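L-lysine 6-oxidase (Marinomonas mediterranea, PDB 3WEU) oxidises the side-chain amine of free L-lysine with a cysteine tryptophylquinone cofactor, releasing the hydrogen peroxide that makes it antibacterial. Local coordinates at residues T264-G269 / D274-M279; N257-S262 / L403-T408. All coordinates share one frame; numbering follows the deposited sequence.

Contact 1: T264-G269 / D274-M279; sequences TCFDVG and DLVPDM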
loop_
_atom_site.group_PDB
_atom_site.type_symbol
_atom_site.label_atom_id
_atom_site.label_comp_id
_atom_site.label_asym_id
_atom_site.label_seq_id
_atom_site.Cartn_x
_atom_site.Cartn_y
_atom_site.Cartn_z
ATOM N N THR A 264 34.487 16.102 17.453
ATOM C CA THR A 264 33.433 16.276 18.455
ATOM C C THR A 264 33.992 16.028 19.859
ATOM O O THR A 264 33.826 16.861 20.800
ATOM C CB THR A 264 32.229 15.389 18.194
ATOM O OG1 THR A 264 31.652 15.721 16.926
ATOM C CG2 THR A 264 31.181 15.559 19.316
ATOM N N CYS A 265 34.660 14.886 20.026
ATOM C CA CYS A 265 35.203 14.524 21.344
ATOM C C CYS A 265 36.234 15.553 21.806
ATOM O O CYS A 265 36.242 15.901 22.990
ATOM C CB CYS A 265 35.781 13.090 21.370
ATOM S SG CYS A 265 34.484 11.863 21.233
ATOM N N PHE A 266 37.108 16.017 20.896
ATOM C CA PHE A 266 38.105 17.004 21.188
ATOM C C PHE A 266 37.456 18.317 21.664
ATOM O O PHE A 266 37.817 18.868 22.678
ATOM C CB PHE A 266 38.993 17.249 19.935
ATOM C CG PHE A 266 40.134 18.163 20.180
ATOM C CD1 PHE A 266 41.178 17.744 20.997
ATOM C CD2 PHE A 266 40.135 19.475 19.722
ATOM C CE1 PHE A 266 42.214 18.618 21.304
ATOM C CE2 PHE A 266 41.182 20.319 19.983
ATOM C CZ PHE A 266 42.246 19.892 20.762
ATOM N N ASP A 267 36.455 18.788 20.916
ATOM C CA ASP A 267 35.774 20.048 21.255
ATOM C C ASP A 267 35.109 19.953 22.635
ATOM O O ASP A 267 35.247 20.867 23.451
ATOM C CB ASP A 267 34.722 20.305 20.173
ATOM C CG ASP A 267 33.808 21.465 20.463
ATOM O OD1 ASP A 267 34.325 22.580 20.715
ATOM O OD2 ASP A 267 32.571 21.225 20.363
ATOM N N VAL A 268 34.380 18.873 22.872
ATOM C CA VAL A 268 33.808 18.604 24.169
ATOM C C VAL A 268 34.876 18.624 25.248
ATOM O O VAL A 268 34.682 19.242 26.348
ATOM C CB VAL A 268 33.016 17.282 24.174
ATOM C CG1 VAL A 268 32.608 16.872 25.589
ATOM C CG2 VAL A 268 31.790 17.366 23.342
ATOM N N GLY A 269 36.002 18.020 24.941
ATOM C CA GLY A 269 37.131 17.946 25.859
ATOM C C GLY A 269 37.717 19.292 26.246
ATOM O O GLY A 269 38.035 19.571 27.445
ATOM N N ASP A 274 38.915 20.569 30.371
ATOM C CA ASP A 274 40.215 21.214 30.495
ATOM C C ASP A 274 41.293 20.474 29.694
ATOM O O ASP A 274 42.464 20.467 30.083
ATOM C CB ASP A 274 40.598 21.233 31.991
ATOM C CG ASP A 274 41.565 22.332 32.322
ATOM O OD1 ASP A 274 41.265 23.489 31.922
ATOM O OD2 ASP A 274 42.591 22.058 33.011
ATOM N N LEU A 275 40.919 19.860 28.575
ATOM C CA LEU A 275 41.865 19.074 27.829
ATOM C C LEU A 275 43.095 19.864 27.366
ATOM O O LEU A 275 44.181 19.335 27.278
ATOM C CB LEU A 275 41.135 18.367 26.638
ATOM C CG LEU A 275 41.993 17.475 25.723
ATOM C CD1 LEU A 275 42.540 16.287 26.512
ATOM C CD2 LEU A 275 41.110 17.033 24.578
ATOM N N VAL A 276 42.904 21.106 26.986
ATOM C CA VAL A 276 43.945 21.976 26.493
ATOM C C VAL A 276 43.885 23.356 27.218
ATOM O O VAL A 276 43.372 24.313 26.701
ATOM C CB VAL A 276 43.887 22.190 24.960
ATOM C CG1 VAL A 276 45.186 22.872 24.529
ATOM C CG2 VAL A 276 43.761 20.881 24.209
ATOM N N PRO A 277 44.435 23.431 28.459
ATOM C CA PRO A 277 44.330 24.642 29.301
ATOM C C PRO A 277 44.803 25.881 28.621
ATOM O O PRO A 277 44.248 26.935 28.860
ATOM C CB PRO A 277 45.262 24.326 30.498
ATOM C CG PRO A 277 45.259 22.828 30.599
ATOM C CD PRO A 277 45.190 22.349 29.120
ATOM N N ASP A 278 45.805 25.773 27.753
ATOM C CA ASP A 278 46.255 26.958 27.004
ATOM C C ASP A 278 45.240 27.515 25.993
ATOM O O ASP A 278 45.361 28.657 25.562
ATOM C CB ASP A 278 47.564 26.671 26.263
ATOM C CG ASP A 278 48.766 26.510 27.200
ATOM O OD1 ASP A 278 48.685 26.904 28.365
ATOM O OD2 ASP A 278 49.762 25.915 26.757
ATOM N N MET A 279 44.277 26.703 25.570
ATOM C CA MET A 279 43.340 27.101 24.529
ATOM C C MET A 279 42.074 27.678 25.091
ATOM O O MET A 279 41.403 28.518 24.445
ATOM C CB MET A 279 42.961 25.879 23.662
ATOM C CG MET A 279 42.475 26.322 22.312
ATOM S SD MET A 279 41.691 25.021 21.335
ATOM C CE MET A 279 42.979 23.858 21.105
#
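F266 of helix 261-272 reaches L275, V276 and M279 in the loop that follows the same helix, a compact case of a chain turning back on its own helix just past the C-terminal end. Within 264-269, T264 and C265 belong to the helical scaffold: their carbonyls accept from V268 N and G269 N, while C265 packs on Y463 and Y467. F266 supplies the apolar part. With CG anti to the backbone N (chi1 -175°), the ring extends from the helix flank to the returning loop. F266 CD1 meets L275 CD2 at 3.7 Å. The far corner, F266 CZ, lies 3.9 Å from V276 CG2, and both methyls come in obliquely. M279 is different: it approaches from the opposite direction, its chain bent near the sulfur, and M279 CE sits at the ring edge, near the ring plane, 4.0 Å from F266 CZ. Y429 and Y467 also pack on F266. D267 and V268 turn their side chains from the loop, D267 forming a salt bridge with R271. At G269 the helix gives its polar share. L275 N donates to G269 O over 3.1 Å in a nearly straight bond (165° at the hydrogen), although the donor sits 50° above the carbonyl plane. D274 OD1 is hydrogen-bonded to S282, just past strand 280-281. Next to the backbone bond the packing is close as well, since L275 CB rests 3.4 Å from G269 O.

Contact 2: N257-S262 / L403-T408; sequences NISTLS and LALDAT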
loop_
_atom_site.group_PDB
_atom_site.type_symbol
_atom_site.label_atom_id
_atom_site.label_comp_id
_atom_site.label_asym_id
_atom_site.label_seq_id
_atom_site.Cartn_x
_atom_site.Cartn_y
_atom_site.Cartn_z
ATOM N N ASN A 257 35.279 13.428 6.848
ATOM C CA ASN A 257 34.308 14.451 7.194
ATOM C C ASN A 257 35.000 15.707 7.706
ATOM O O ASN A 257 35.952 15.651 8.474
ATOM C CB ASN A 257 33.309 13.900 8.222
ATOM C CG ASN A 257 32.467 12.753 7.646
ATOM O OD1 ASN A 257 31.493 13.003 6.958
ATOM N ND2 ASN A 257 32.885 11.506 7.864
ATOM N N ILE A 258 34.513 16.861 7.245
ATOM C CA ILE A 258 35.008 18.117 7.708
ATOM C C ILE A 258 35.060 18.215 9.233
ATOM O O ILE A 258 36.097 18.615 9.790
ATOM C CB ILE A 258 34.246 19.288 7.087
ATOM C CG1 ILE A 258 34.612 19.437 5.594
ATOM C CG2 ILE A 258 34.600 20.609 7.838
ATOM C CD1 ILE A 258 33.589 20.255 4.781
ATOM N N SER A 259 33.971 17.835 9.889
ATOM C CA SER A 259 33.963 17.668 11.353
ATOM C C SER A 259 33.660 16.183 11.643
ATOM O O SER A 259 32.571 15.655 11.334
ATOM C CB SER A 259 32.966 18.607 12.049
ATOM O OG SER A 259 33.159 19.981 11.656
ATOM N N THR A 260 34.675 15.509 12.138
ATOM C CA THR A 260 34.608 14.095 12.513
ATOM C C THR A 260 34.148 13.944 13.950
ATOM O O THR A 260 34.174 14.900 14.764
ATOM C CB THR A 260 35.954 13.360 12.398
ATOM O OG1 THR A 260 36.816 13.754 13.482
ATOM C CG2 THR A 260 36.678 13.700 11.095
ATOM N N LEU A 261 33.783 12.719 14.306
ATOM C CA LEU A 261 33.478 12.472 15.733
ATOM C C LEU A 261 34.665 12.634 16.651
ATOM O O LEU A 261 34.519 13.026 17.831
ATOM C CB LEU A 261 32.845 11.116 15.899
ATOM C CG LEU A 261 31.726 10.844 16.899
ATOM C CD1 LEU A 261 32.230 10.165 18.115
ATOM C CD2 LEU A 261 30.737 11.983 17.236
ATOM N N SER A 262 35.883 12.434 16.139
ATOM C CA SER A 262 37.067 12.866 16.921
ATOM C C SER A 262 37.110 14.376 17.181
ATOM O O SER A 262 37.342 14.790 18.328
ATOM C CB SER A 262 38.383 12.402 16.322
ATOM O OG SER A 262 39.506 12.820 17.095
ATOM N N LEU A 403 25.300 24.211 7.918
ATOM C CA LEU A 403 26.388 23.703 8.723
ATOM C C LEU A 403 27.337 24.759 9.218
ATOM O O LEU A 403 27.575 25.740 8.553
ATOM C CB LEU A 403 27.167 22.610 7.947
ATOM C CG LEU A 403 28.148 21.717 8.678
ATOM C CD1 LEU A 403 27.457 20.925 9.787
ATOM C CD2 LEU A 403 28.845 20.802 7.698
ATOM N N ALA A 404 27.918 24.525 10.396
ATOM C CA ALA A 404 29.122 25.263 10.880
ATOM C C ALA A 404 30.115 24.206 11.285
ATOM O O ALA A 404 29.768 23.018 11.548
ATOM C CB ALA A 404 28.778 26.119 12.113
ATOM N N LEU A 405 31.368 24.630 11.379
ATOM C CA LEU A 405 32.354 23.887 12.087
ATOM C C LEU A 405 31.969 23.752 13.567
ATOM O O LEU A 405 31.030 24.425 14.091
ATOM C CB LEU A 405 33.683 24.606 11.988
ATOM C CG LEU A 405 34.277 24.771 10.591
ATOM C CD1 LEU A 405 35.542 25.597 10.606
ATOM C CD2 LEU A 405 34.569 23.457 9.899
ATOM N N ASP A 406 32.688 22.905 14.288
ATOM C CA ASP A 406 32.504 22.898 15.722
ATOM C C ASP A 406 33.251 24.079 16.339
ATOM O O ASP A 406 34.040 24.716 15.684
ATOM C CB ASP A 406 32.800 21.514 16.379
ATOM C CG ASP A 406 34.248 21.129 16.456
ATOM O OD1 ASP A 406 35.077 21.986 16.846
ATOM O OD2 ASP A 406 34.574 19.885 16.247
ATOM N N ALA A 407 32.946 24.379 17.585
ATOM C CA ALA A 407 33.400 25.616 18.195
ATOM C C ALA A 407 34.916 25.672 18.309
ATOM O O ALA A 407 35.503 26.725 18.098
ATOM C CB ALA A 407 32.758 25.804 19.561
ATOM N N THR A 408 35.536 24.520 18.484
ATOM C CA THR A 408 37.004 24.465 18.597
ATOM C C THR A 408 37.688 24.610 17.245
ATOM O O THR A 408 38.623 25.415 17.083
ATOM C CB THR A 408 37.449 23.250 19.427
ATOM O OG1 THR A 408 36.837 23.378 20.733
ATOM C CG2 THR A 408 38.991 23.152 19.509
HETATM O O HOH W 1 31.254 20.908 10.169
#
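I258 and L405 meet where two chain segments lead into the N-terminal ends of helices 261-272 and 407-418, T260 and D406 standing at the N-cap positions. L405 shows how such a junction closes. Its CB leaves the backbone to the flank of 257-262, and CG then stands anti to the carbonyl carbon (chi1 -62°), beside the backbone N, which carries the tip across to the other segment. Of the two end methyls, L405 CD2 makes the contact: it touches I258 CG2 at 3.5 Å, the two side chains crossing at about a right angle. L405 CD2 also lies 4.1 Å from S259 OG. I306 of helix 295-308 adds to the packing around I258.

The serine hydroxyl forms the polar side of this buried junction. A water donates to S259 OG over 2.6 Å and to A404 O over 2.9 Å, bridging segments that have no direct hydrogen bond between them. The same OG is hydrogen-bonded to OE1 of Q409, whose NE2 in turn bonds to I258 O, so one amide from the first turn of helix 407-418 grips both neighbouring residues of the opposite segment. D406 also works on that helix start: D406 OD1 accepts from Q409 N and, more weakly, from T408 N, the latter at 3.1 Å with an angle of only 123° at the hydrogen.

In the fold
The two contacts share helix 261-272 and have centres 13 Å apart. Contact 2 holds the approach to that helix, and contact 1 its later turns and the loop leading to strand 280-281. In chain order contact 1 is nested within the long loop closed by contact 2, whose second segment belongs to the C-terminal family region. They touch directly through helix 407-418: D267 OD1 probably hydrogen-bonds T408 OG1 at 2.6 Å, and T408 CG2 packs against F266 and M279. Local and long-range contacts thus meet on one helix, joining it to a part of the same subunit remote in sequence; the other chain touches neither.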